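Flagellar motor switch protein FliG (PDB 3AJC) probably forms part of the switch complex at the base of the flagellar basal body, which sets the direction of motor rotation in response to chemotaxis proteins. Local coordinates at residues 133-138 against 164-169; 144-149 against 206-211. All coordinates share one frame; numbering follows the deposited sequence.

Both contacts lie in the C-terminal domain of FliG, the second half of this middle-plus-C-terminal fragment. The centres of contact 1 and contact 2 are about 14 Å apart. Along the chain their segments alternate: 133-138, 144-149, 164-169, 206-211. Contact 1 sets the turn ahead of helix 140-147 against helix 164-171. Contact 2 sets the end of that same helix 140-147 region against the long helix 194-213. The two meet where Ile135 CG1 of contact 1 packs 3.7 Å from Ile208 CD1 of contact 2. One continuous piece of chain, 133-149, thus bridges helix 164-171 and helix 194-213. Both contacts are away from the EHPQR motif, which is important for binding FliM.

Contact 1 (133-138 against 164-169); sequences EDILKL and DELKEK
Leu136, Leu166 and Ile135 form the apolar part of this contact. Leu136 CA and Leu166 CA are 6.2 Å apart, the nearest backbone approach of the two segments. Leu136 CD2 lies 3.6 Å from Leu166 CA, so the methyl rests against the helix backbone itself. Leu136 CD2 also lies 3.9 Å from Leu166 CD1 and touches Glu165 CG. The other methyl, Leu136 CD1, meets the carboxylate end of Glu165. In Leu166, chi1 (175°) puts CG anti to the backbone N, beside the carbonyl carbon. Besides meeting Leu136, Leu166 CD1 packs on Ile135 CG2 at 3.7 Å, with the two side chains crossing at about a right angle. Leu166 CD2 lies 3.7 Å from Glu133 OE2. Phe132 also touches Leu166, and Phe130 touches Ile135 and Leu138.

The polar part is carried by Lys169. Its chain is extended beyond CG. The bond from Lys169 NZ to Leu138 O is short, 2.6 Å, and nearly in line with the carbonyl (C=O...N 168°). The bond from Lys169 NZ to Leu136 O is weak, at 3.3 Å. NZ thus joins the carbonyls of Leu136 and Leu138, two residues apart. Asp140 and Ile143 of helix 140-147 touch the same lysine. Glu133 OE1 is hydrogen-bonded to Ser163 OG, which also bonds Leu166 N at the start of helix 164-171.

The arrangement is a 3-10 turn packed on the first turns of a helix, with a lysine reaching backbone carbonyls of 133-138. It belongs to the all-helical C-terminal domain of FliG.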
loop_
_atom_site.group_PDB
_atom_site.type_symbol
_atom_site.label_atom_id
_atom_site.label_comp_id
_atom_site.label_asym_id
_atom_site.label_seq_id
_atom_site.Cartn_x
_atom_site.Cartn_y
_atom_site.Cartn_z
ATOM N N GLU A 133 -7.683 3.840 7.062
ATOM C CA GLU A 133 -9.134 4.001 7.130
ATOM C C GLU A 133 -9.851 2.675 6.902
ATOM O O GLU A 133 -11.014 2.541 7.265
ATOM C CB GLU A 133 -9.635 5.034 6.108
ATOM C CG GLU A 133 -9.318 6.497 6.424
ATOM C CD GLU A 133 -9.939 6.998 7.729
ATOM O OE1 GLU A 133 -11.111 6.675 8.013
ATOM O OE2 GLU A 133 -9.255 7.743 8.466
ATOM N N ASP A 134 -9.171 1.695 6.308
ATOM C CA ASP A 134 -9.801 0.395 6.086
ATOM C C ASP A 134 -10.196 -0.275 7.411
ATOM O O ASP A 134 -10.994 -1.218 7.427
ATOM C CB ASP A 134 -8.883 -0.531 5.272
ATOM C CG ASP A 134 -8.848 -0.166 3.777
ATOM O OD1 ASP A 134 -9.910 0.157 3.208
ATOM O OD2 ASP A 134 -7.762 -0.218 3.167
ATOM N N ILE A 135 -9.646 0.217 8.522
ATOM C CA ILE A 135 -9.967 -0.322 9.838
ATOM C C ILE A 135 -11.472 -0.208 10.096
ATOM O O ILE A 135 -12.022 -0.926 10.926
ATOM C CB ILE A 135 -9.178 0.415 10.951
ATOM C CG1 ILE A 135 -7.701 0.026 10.869
ATOM C CG2 ILE A 135 -9.732 0.049 12.340
ATOM C CD1 ILE A 135 -6.777 0.835 11.767
ATOM N N LEU A 136 -12.134 0.695 9.378
ATOM C CA LEU A 136 -13.583 0.864 9.513
ATOM C C LEU A 136 -14.293 -0.366 8.933
ATOM O O LEU A 136 -15.455 -0.628 9.243
ATOM C CB LEU A 136 -14.051 2.119 8.774
ATOM C CG LEU A 136 -13.667 3.482 9.355
ATOM C CD1 LEU A 136 -14.078 4.586 8.383
ATOM C CD2 LEU A 136 -14.338 3.677 10.712
ATOM N N LYS A 137 -13.585 -1.120 8.097
ATOM C CA LYS A 137 -14.144 -2.321 7.490
ATOM C C LYS A 137 -14.146 -3.487 8.475
ATOM O O LYS A 137 -14.890 -4.449 8.294
ATOM C CB LYS A 137 -13.322 -2.737 6.262
ATOM C CG LYS A 137 -14.016 -2.552 4.919
ATOM C CD LYS A 137 -14.093 -1.087 4.516
ATOM C CE LYS A 137 -15.172 -0.870 3.446
ATOM N NZ LYS A 137 -16.398 -1.700 3.721
ATOM N N LEU A 138 -13.313 -3.410 9.508
ATOM C CA LEU A 138 -13.202 -4.497 10.477
ATOM C C LEU A 138 -14.306 -4.530 11.522
ATOM O O LEU A 138 -14.854 -3.489 11.890
ATOM C CB LEU A 138 -11.844 -4.430 11.180
ATOM C CG LEU A 138 -10.625 -4.249 10.271
ATOM C CD1 LEU A 138 -9.340 -4.372 11.091
ATOM C CD2 LEU A 138 -10.654 -5.293 9.163
ATOM N N ASP A 164 -12.763 11.355 12.258
ATOM C CA ASP A 164 -13.475 11.335 13.531
ATOM C C ASP A 164 -14.235 10.031 13.721
ATOM O O ASP A 164 -14.331 9.508 14.826
ATOM C CB ASP A 164 -14.451 12.510 13.605
ATOM C CG ASP A 164 -13.741 13.852 13.702
ATOM O OD1 ASP A 164 -14.441 14.887 13.717
ATOM O OD2 ASP A 164 -12.491 13.875 13.767
ATOM N N GLU A 165 -14.775 9.510 12.632
ATOM C CA GLU A 165 -15.522 8.268 12.689
ATOM C C GLU A 165 -14.598 7.107 13.049
ATOM O O GLU A 165 -14.954 6.237 13.843
ATOM C CB GLU A 165 -16.183 8.026 11.340
ATOM C CG GLU A 165 -16.700 6.642 11.121
ATOM C CD GLU A 165 -17.095 6.448 9.678
ATOM O OE1 GLU A 165 -16.545 7.191 8.833
ATOM O OE2 GLU A 165 -17.934 5.566 9.379
ATOM N N LEU A 166 -13.409 7.088 12.461
ATOM C CA LEU A 166 -12.470 6.023 12.761
ATOM C C LEU A 166 -11.984 6.211 14.180
ATOM O O LEU A 166 -11.733 5.231 14.883
ATOM C CB LEU A 166 -11.284 6.045 11.799
ATOM C CG LEU A 166 -10.182 5.029 12.117
ATOM C CD1 LEU A 166 -10.788 3.635 12.242
ATOM C CD2 LEU A 166 -9.116 5.076 11.023
ATOM N N LYS A 167 -11.837 7.467 14.594
ATOM C CA LYS A 167 -11.408 7.768 15.954
ATOM C C LYS A 167 -12.393 7.094 16.906
ATOM O O LYS A 167 -12.002 6.357 17.812
ATOM C CB LYS A 167 -11.433 9.276 16.224
ATOM C CG LYS A 167 -10.430 10.116 15.445
ATOM C CD LYS A 167 -10.325 11.510 16.078
ATOM C CE LYS A 167 -9.345 12.417 15.350
ATOM N NZ LYS A 167 -9.830 12.728 13.982
ATOM N N GLU A 168 -13.678 7.353 16.683
ATOM C CA GLU A 168 -14.735 6.789 17.503
ATOM C C GLU A 168 -14.758 5.265 17.540
ATOM O O GLU A 168 -14.754 4.672 18.620
ATOM C CB GLU A 168 -16.097 7.316 17.044
ATOM C CG GLU A 168 -16.541 8.561 17.791
ATOM C CD GLU A 168 -16.846 8.276 19.261
ATOM O OE1 GLU A 168 -18.038 8.281 19.642
ATOM O OE2 GLU A 168 -15.896 8.038 20.037
ATOM N N LYS A 169 -14.772 4.622 16.381
ATOM C CA LYS A 169 -14.814 3.167 16.381
ATOM C C LYS A 169 -13.632 2.545 17.135
ATOM O O LYS A 169 -13.766 1.474 17.736
ATOM C CB LYS A 169 -14.882 2.613 14.955
ATOM C CG LYS A 169 -15.225 1.127 14.936
ATOM C CD LYS A 169 -15.606 0.621 13.556
ATOM C CE LYS A 169 -16.135 -0.813 13.638
ATOM N NZ LYS A 169 -16.428 -1.413 12.305
#

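Contact 2 (144-149 against 206-211); sequences QLVLRE and NIIRRL
Val146 sits at the apolar centre, opposite Ile208 and beside Leu211. Val146 CA is 6.6 Å from Ile208 CA, the nearest backbone approach. Val146 CG1 and CG2 each lie 3.9 Å from Ile208 CG1. Val146 CG2 also reaches Leu211 CD1. That leucine methyl is shared: Leu211 CD1 lies 3.7 Å from Leu145 CD2 and also near Val146 CA. It thus lies against both Leu145 and Val146. Ile217 touches Leu211 as well, Glu216 touches Leu145, and Phe130 lies on Ile208.

Farther out, Ile207 meets Glu149. Ile207 CG2 packs 3.7 Å from Glu149 CB, and Ile207 CD1 comes close to the backbone carbonyl of Glu149. The aliphatic part of Glu149 therefore extends the apolar surface. Its chain bends at chi2 (-87°), and its carboxylate lies on the side of Arg210.

At the polar edge, Arg210 NH2 makes a salt bridge to Glu149 OE2. The hydrogen bond in it is weak: Arg210 NH2 to Glu149 OE2 is 3.4 Å. It is also bent, with an N-H...O angle of 142°. The carboxylate oxygen lies at the edge of the guanidinium, near its plane, but the two flat groups are turned 60° apart. Only one nitrogen and one oxygen take part, so this is not a two-pronged pairing.

The chemistry implies that aliphatic side chains, with the CB and CG of Glu149, make most of the contact between these parts of the domain. The exposed Glu149-Arg210 pair probably adds modest electrostatic attraction at the solvent-facing edge.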
loop_
_atom_site.group_PDB
_atom_site.type_symbol
_atom_site.label_atom_id
_atom_site.label_comp_id
_atom_site.label_asym_id
_atom_site.label_seq_id
_atom_site.Cartn_x
_atom_site.Cartn_y
_atom_site.Cartn_z
ATOM N N GLN A 144 -10.472 -4.983 18.534
ATOM C CA GLN A 144 -9.966 -5.202 19.890
ATOM C C GLN A 144 -8.709 -6.074 19.819
ATOM O O GLN A 144 -7.713 -5.817 20.489
ATOM C CB GLN A 144 -11.032 -5.889 20.744
ATOM C CG GLN A 144 -12.180 -4.974 21.165
ATOM C CD GLN A 144 -13.479 -5.728 21.434
ATOM O OE1 GLN A 144 -13.466 -6.887 21.855
ATOM N NE2 GLN A 144 -14.610 -5.062 21.203
ATOM N N LEU A 145 -8.759 -7.110 18.996
ATOM C CA LEU A 145 -7.614 -7.992 18.817
ATOM C C LEU A 145 -6.381 -7.141 18.469
ATOM O O LEU A 145 -5.297 -7.312 19.037
ATOM C CB LEU A 145 -7.895 -8.960 17.668
ATOM C CG LEU A 145 -7.109 -10.269 17.592
ATOM C CD1 LEU A 145 -7.868 -11.342 18.383
ATOM C CD2 LEU A 145 -6.949 -10.702 16.132
ATOM N N VAL A 146 -6.567 -6.218 17.527
ATOM C CA VAL A 146 -5.499 -5.342 17.064
ATOM C C VAL A 146 -4.983 -4.390 18.147
ATOM O O VAL A 146 -3.773 -4.217 18.302
ATOM C CB VAL A 146 -5.982 -4.517 15.834
ATOM C CG1 VAL A 146 -4.907 -3.512 15.387
ATOM C CG2 VAL A 146 -6.334 -5.463 14.699
ATOM N N LEU A 147 -5.904 -3.780 18.887
ATOM C CA LEU A 147 -5.554 -2.832 19.941
ATOM C C LEU A 147 -4.598 -3.376 21.006
ATOM O O LEU A 147 -3.706 -2.664 21.479
ATOM C CB LEU A 147 -6.828 -2.302 20.598
ATOM C CG LEU A 147 -7.709 -1.452 19.673
ATOM C CD1 LEU A 147 -8.872 -0.887 20.460
ATOM C CD2 LEU A 147 -6.895 -0.323 19.064
ATOM N N ARG A 148 -4.765 -4.638 21.375
ATOM C CA ARG A 148 -3.888 -5.230 22.376
ATOM C C ARG A 148 -2.437 -5.279 21.908
ATOM O O ARG A 148 -1.530 -5.500 22.712
ATOM C CB ARG A 148 -4.368 -6.640 22.730
ATOM C CG ARG A 148 -5.633 -6.650 23.585
ATOM C CD ARG A 148 -6.152 -8.064 23.817
ATOM N NE ARG A 148 -6.425 -8.746 22.558
ATOM C CZ ARG A 148 -7.137 -9.863 22.454
ATOM N NH1 ARG A 148 -7.650 -10.422 23.544
ATOM N NH2 ARG A 148 -7.340 -10.423 21.264
ATOM N N GLU A 149 -2.221 -5.055 20.612
ATOM C CA GLU A 149 -0.879 -5.097 20.034
ATOM C C GLU A 149 -0.300 -3.713 19.754
ATOM O O GLU A 149 0.782 -3.601 19.176
ATOM C CB GLU A 149 -0.919 -5.881 18.728
ATOM C CG GLU A 149 -1.669 -7.201 18.833
ATOM C CD GLU A 149 -0.787 -8.341 19.295
ATOM O OE1 GLU A 149 -1.335 -9.374 19.741
ATOM O OE2 GLU A 149 0.455 -8.212 19.198
ATOM N N ASN A 206 0.775 -2.964 9.736
ATOM C CA ASN A 206 1.598 -4.166 9.712
ATOM C C ASN A 206 1.062 -5.178 10.725
ATOM O O ASN A 206 1.038 -6.378 10.458
ATOM C CB ASN A 206 3.065 -3.824 10.005
ATOM C CG ASN A 206 3.693 -2.987 8.907
ATOM O OD1 ASN A 206 3.317 -3.091 7.747
ATOM N ND2 ASN A 206 4.663 -2.156 9.272
ATOM N N ILE A 207 0.620 -4.685 11.880
ATOM C CA ILE A 207 0.051 -5.551 12.910
ATOM C C ILE A 207 -1.165 -6.275 12.322
ATOM O O ILE A 207 -1.343 -7.472 12.512
ATOM C CB ILE A 207 -0.401 -4.734 14.158
ATOM C CG1 ILE A 207 0.823 -4.211 14.913
ATOM C CG2 ILE A 207 -1.281 -5.589 15.064
ATOM C CD1 ILE A 207 0.465 -3.367 16.115
ATOM N N ILE A 208 -1.999 -5.532 11.604
ATOM C CA ILE A 208 -3.193 -6.089 10.979
ATOM C C ILE A 208 -2.825 -7.123 9.908
ATOM O O ILE A 208 -3.400 -8.213 9.852
ATOM C CB ILE A 208 -4.041 -4.952 10.360
ATOM C CG1 ILE A 208 -4.632 -4.097 11.492
ATOM C CG2 ILE A 208 -5.140 -5.521 9.453
ATOM C CD1 ILE A 208 -5.254 -2.779 11.035
ATOM N N ARG A 209 -1.858 -6.782 9.065
ATOM C CA ARG A 209 -1.433 -7.696 8.014
ATOM C C ARG A 209 -0.924 -9.014 8.611
ATOM O O ARG A 209 -1.139 -10.086 8.040
ATOM C CB ARG A 209 -0.348 -7.040 7.161
ATOM C CG ARG A 209 -0.192 -7.653 5.784
ATOM C CD ARG A 209 0.645 -6.758 4.897
ATOM N NE ARG A 209 2.042 -6.712 5.315
ATOM C CZ ARG A 209 2.777 -5.603 5.344
ATOM N NH1 ARG A 209 2.245 -4.438 4.984
ATOM N NH2 ARG A 209 4.047 -5.660 5.723
ATOM N N ARG A 210 -0.260 -8.930 9.762
ATOM C CA ARG A 210 0.267 -10.116 10.434
ATOM C C ARG A 210 -0.824 -10.923 11.134
ATOM O O ARG A 210 -0.778 -12.154 11.153
ATOM C CB ARG A 210 1.333 -9.724 11.459
ATOM C CG ARG A 210 1.798 -10.882 12.329
ATOM C CD ARG A 210 2.930 -10.465 13.260
ATOM N NE ARG A 210 2.539 -9.383 14.159
ATOM C CZ ARG A 210 1.660 -9.507 15.149
ATOM N NH1 ARG A 210 1.070 -10.674 15.380
ATOM N NH2 ARG A 210 1.371 -8.458 15.911
ATOM N N LEU A 211 -1.800 -10.233 11.715
ATOM C CA LEU A 211 -2.889 -10.913 12.406
ATOM C C LEU A 211 -3.854 -11.602 11.452
ATOM O O LEU A 211 -4.664 -12.424 11.873
ATOM C CB LEU A 211 -3.656 -9.940 13.301
ATOM C CG LEU A 211 -2.985 -9.610 14.633
ATOM C CD1 LEU A 211 -3.880 -8.680 15.431
ATOM C CD2 LEU A 211 -2.728 -10.895 15.416
#